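Local structure of alpha-L-arabinofuranosidase B (6SXT) at residues A149-T154 with I182-S187. The protein removes terminal non-reducing alpha-L-arabinofuranose units from arabinan, arabinogalactan and arabinoxylan, and so takes part in hemicellulose breakdown. Sequence-based numbering, arbitrary orientation.
Sequences AVLDGT and IYLGNS. With NAG (2-acetamido-2-deoxy-beta-D-glucopyranose), chain B.
The peptide group joining D152 to G153 has L184 above its plane and off the carbonyl rim: methyl L184 CD2 lies beyond D152 O, 3.9 Å from that atom and 4.2 Å from G153 CA. The carboxylate of D152 is the second flat group, and T154 meets it twice. T154 OG1 reaches D152 OD1 on the syn side at 2.7 Å, close to the carboxylate plane, whereas T154 N donates to D152 OD1 from above that plane, 38° out of it. The backbone bond makes an Asx turn, the hydroxyl adds a second bond to the same oxygen, and together they hold the backbone at D152-T154 in a turn; OD2 has a long, weak ion pair with R226.

The side chains meet by apolar contacts alone, illustrating how two beta-sheets stack face to face; methyls also rest against backbone O and N atoms. From facing strands the two leucines overlap flank to flank, L151 CD1 meeting L184 CD2 at 3.7 Å and also touching L184 CB. A chi1 of -179° sets L184 CG anti to the backbone N. Further along, I182 turns its terminal methyl to the backbone of A149, I182 CD1 lying 3.7 Å from A149 N, while its branch methyl CG2 is a looser neighbour of L151 CD1.

No hydrogen bond links the segments: their short strands approach to 9.3 Å, with directions 12° from parallel, as expected of facing layers in the catalytic beta-sandwich. On the far side of the second strand, Y183 packs against M201, and N186 just beyond carries an N-linked NAG. Strand 145-152 bonds through its backbone to strands 227-235 and 288-296; A230, V232 and V228 of the former also receive I182 and L184, while strand 180-185 belongs to a separate sheet, beside strands 163-164 and 199-203.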
ATOM      1  N   ALA A 149      -2.038   9.673 -10.385  1.00 14.01           N
ATOM      2  CA  ALA A 149      -2.359   8.505  -9.581  1.00 14.19           C
ATOM      3  C   ALA A 149      -3.510   8.837  -8.675  1.00 15.05           C
ATOM      4  O   ALA A 149      -3.588   9.985  -8.179  1.00 15.51           O
ATOM      5  CB  ALA A 149      -1.163   8.008  -8.809  1.00 15.24           C
ATOM      6  N   VAL A 150      -4.302   7.816  -8.379  1.00 13.65           N
ATOM      7  CA  VAL A 150      -5.285   7.911  -7.274  1.00 12.97           C
ATOM      8  C   VAL A 150      -4.706   7.097  -6.123  1.00 14.36           C
ATOM      9  O   VAL A 150      -4.395   5.889  -6.292  1.00 14.03           O
ATOM     10  CB  VAL A 150      -6.678   7.402  -7.670  1.00 13.86           C
ATOM     11  CG1 VAL A 150      -7.610   7.357  -6.461  1.00 14.39           C
ATOM     12  CG2 VAL A 150      -7.261   8.255  -8.801  1.00 14.47           C
ATOM     13  N   LEU A 151      -4.502   7.760  -5.000  1.00 13.80           N
ATOM     14  CA  LEU A 151      -3.797   7.237  -3.817  1.00 14.48           C
ATOM     15  C   LEU A 151      -4.674   7.400  -2.575  1.00 15.33           C
ATOM     16  O   LEU A 151      -5.647   8.127  -2.568  1.00 15.23           O
ATOM     17  CB  LEU A 151      -2.485   8.018  -3.622  1.00 13.68           C
ATOM     18  CG  LEU A 151      -1.587   8.145  -4.852  1.00 14.53           C
ATOM     19  CD1 LEU A 151      -0.383   9.055  -4.524  1.00 16.68           C
ATOM     20  CD2 LEU A 151      -1.105   6.778  -5.310  1.00 15.16           C
ATOM     21  N   ASP A 152      -4.288   6.688  -1.530  1.00 14.99           N
ATOM     22  CA  ASP A 152      -4.893   6.821  -0.174  1.00 15.47           C
ATOM     23  C   ASP A 152      -4.193   7.981   0.506  1.00 15.98           C
ATOM     24  O   ASP A 152      -3.032   7.846   0.901  1.00 17.15           O
ATOM     25  CB  ASP A 152      -4.788   5.502   0.608  1.00 15.71           C
ATOM     26  CG  ASP A 152      -5.365   5.552   2.005  1.00 16.05           C
ATOM     27  OD1 ASP A 152      -5.671   6.685   2.469  1.00 16.12           O
ATOM     28  OD2 ASP A 152      -5.508   4.486   2.616  1.00 16.50           O
ATOM     29  N   GLY A 153      -4.859   9.118   0.656  1.00 16.20           N
ATOM     30  CA  GLY A 153      -4.214  10.260   1.293  1.00 16.79           C
ATOM     31  C   GLY A 153      -3.947  10.085   2.775  1.00 18.49           C
ATOM     32  O   GLY A 153      -3.299  10.953   3.362  1.00 20.56           O
ATOM     33  N   THR A 154      -4.404   9.013   3.397  1.00 15.91           N
ATOM     34  CA  THR A 154      -4.226   8.736   4.833  1.00 16.50           C
ATOM     35  C   THR A 154      -3.149   7.676   5.053  1.00 18.49           C
ATOM     36  O   THR A 154      -2.826   7.397   6.236  1.00 19.73           O
ATOM     37  CB  THR A 154      -5.535   8.340   5.525  1.00 18.07           C
ATOM     38  OG1 THR A 154      -5.894   7.012   5.167  1.00 18.31           O
ATOM     39  CG2 THR A 154      -6.618   9.325   5.199  1.00 20.69           C
ATOM     40  N   ILE A 182       5.544  11.517  -9.123  1.00 15.35           N
ATOM     41  CA  ILE A 182       4.657  11.837  -7.986  1.00 14.74           C
ATOM     42  C   ILE A 182       5.249  11.292  -6.705  1.00 15.27           C
ATOM     43  O   ILE A 182       5.597  10.110  -6.664  1.00 16.06           O
ATOM     44  CB  ILE A 182       3.253  11.282  -8.230  1.00 14.82           C
ATOM     45  CG1 ILE A 182       2.611  11.885  -9.464  1.00 15.78           C
ATOM     46  CG2 ILE A 182       2.405  11.467  -6.977  1.00 16.77           C
ATOM     47  CD1 ILE A 182       1.404  11.074  -9.952  1.00 16.64           C
ATOM     48  N   TYR A 183       5.244  12.101  -5.670  1.00 15.40           N
ATOM     49  CA  TYR A 183       5.537  11.674  -4.302  1.00 14.74           C
ATOM     50  C   TYR A 183       4.330  12.019  -3.413  1.00 15.14           C
ATOM     51  O   TYR A 183       3.758  13.104  -3.558  1.00 16.03           O
ATOM     52  CB  TYR A 183       6.782  12.411  -3.763  1.00 15.55           C
ATOM     53  CG  TYR A 183       6.950  12.233  -2.279  1.00 15.89           C
ATOM     54  CD1 TYR A 183       7.656  11.155  -1.762  1.00 16.58           C
ATOM     55  CD2 TYR A 183       6.404  13.117  -1.361  1.00 17.03           C
ATOM     56  CE1 TYR A 183       7.753  10.922  -0.405  1.00 16.52           C
ATOM     57  CE2 TYR A 183       6.500  12.901  -0.002  1.00 16.97           C
ATOM     58  CZ  TYR A 183       7.181  11.813   0.495  1.00 17.09           C
ATOM     59  OH  TYR A 183       7.233  11.550   1.844  1.00 19.54           O
ATOM     60  N   LEU A 184       3.990  11.141  -2.496  1.00 15.33           N
ATOM     61  CA  LEU A 184       2.987  11.441  -1.444  1.00 15.78           C
ATOM     62  C   LEU A 184       3.507  10.971  -0.099  1.00 16.53           C
ATOM     63  O   LEU A 184       3.779   9.788   0.063  1.00 17.46           O
ATOM     64  CB  LEU A 184       1.628  10.807  -1.743  1.00 16.07           C
ATOM     65  CG  LEU A 184       0.557  11.102  -0.701  1.00 17.21           C
ATOM     66  CD1 LEU A 184       0.225  12.571  -0.573  1.00 20.64           C
ATOM     67  CD2 LEU A 184      -0.702  10.311  -1.021  1.00 19.12           C
ATOM     68  N   GLY A 185       3.589  11.900   0.868  1.00 17.07           N
ATOM     69  CA  GLY A 185       4.047  11.566   2.209  1.00 15.86           C
ATOM     70  C   GLY A 185       4.406  12.841   2.963  1.00 17.36           C
ATOM     71  O   GLY A 185       4.163  13.920   2.472  1.00 17.39           O
ATOM     72  N   ASN A 186       4.946  12.670   4.174  1.00 17.36           N
ATOM     73  CA  ASN A 186       5.282  13.890   4.951  1.00 18.29           C
ATOM     74  C   ASN A 186       6.773  13.927   5.211  1.00 23.00           C
ATOM     75  O   ASN A 186       7.147  14.464   6.248  1.00 22.40           O
ATOM     76  CB  ASN A 186       4.462  14.035   6.225  1.00 18.43           C
ATOM     77  CG  ASN A 186       4.819  13.094   7.348  1.00 19.41           C
ATOM     78  OD1 ASN A 186       4.924  11.880   7.190  1.00 19.38           O
ATOM     79  ND2 ASN A 186       5.008  13.679   8.566  1.00 20.13           N
ATOM     80  N   SER A 187       7.571  13.413   4.300  1.00 20.90           N
ATOM     81  CA  SER A 187       9.008  13.745   4.290  1.00 23.04           C
ATOM     82  C   SER A 187       9.176  15.252   4.395  1.00 21.88           C
ATOM     83  O   SER A 187       8.563  16.010   3.624  1.00 21.35           O
ATOM     84  CB  SER A 187       9.662  13.237   3.034  1.00 24.30           C
ATOM     85  OG  SER A 187      11.035  13.656   3.043  1.00 23.77           O
TER
HETATM   86  C1  NAG B   1       5.266  12.853   9.749  1.00 21.02           C
HETATM   87  C2  NAG B   1       6.322  13.607  10.610  1.00 22.85           C
HETATM   88  C3  NAG B   1       6.486  12.896  11.960  1.00 27.37           C
HETATM   89  C4  NAG B   1       5.157  12.762  12.666  1.00 27.03           C
HETATM   90  C5  NAG B   1       4.195  12.071  11.645  1.00 25.69           C
HETATM   91  C6  NAG B   1       2.835  11.851  12.235  1.00 26.28           C
HETATM   92  C7  NAG B   1       8.239  14.825   9.665  1.00 26.52           C
HETATM   93  C8  NAG B   1       9.514  14.626   8.966  1.00 26.79           C
HETATM   94  N2  NAG B   1       7.605  13.685   9.949  1.00 23.09           N
HETATM   95  O3  NAG B   1       7.385  13.787  12.722  1.00 28.33           O
HETATM   96  O4  NAG B   1       5.217  11.845  13.755  1.00 31.55           O
HETATM   97  O5  NAG B   1       4.028  12.880  10.496  1.00 23.29           O
HETATM   98  O6  NAG B   1       2.238  13.055  12.668  1.00 30.05           O
HETATM   99  O7  NAG B   1       7.778  15.960   9.880  1.00 30.76           O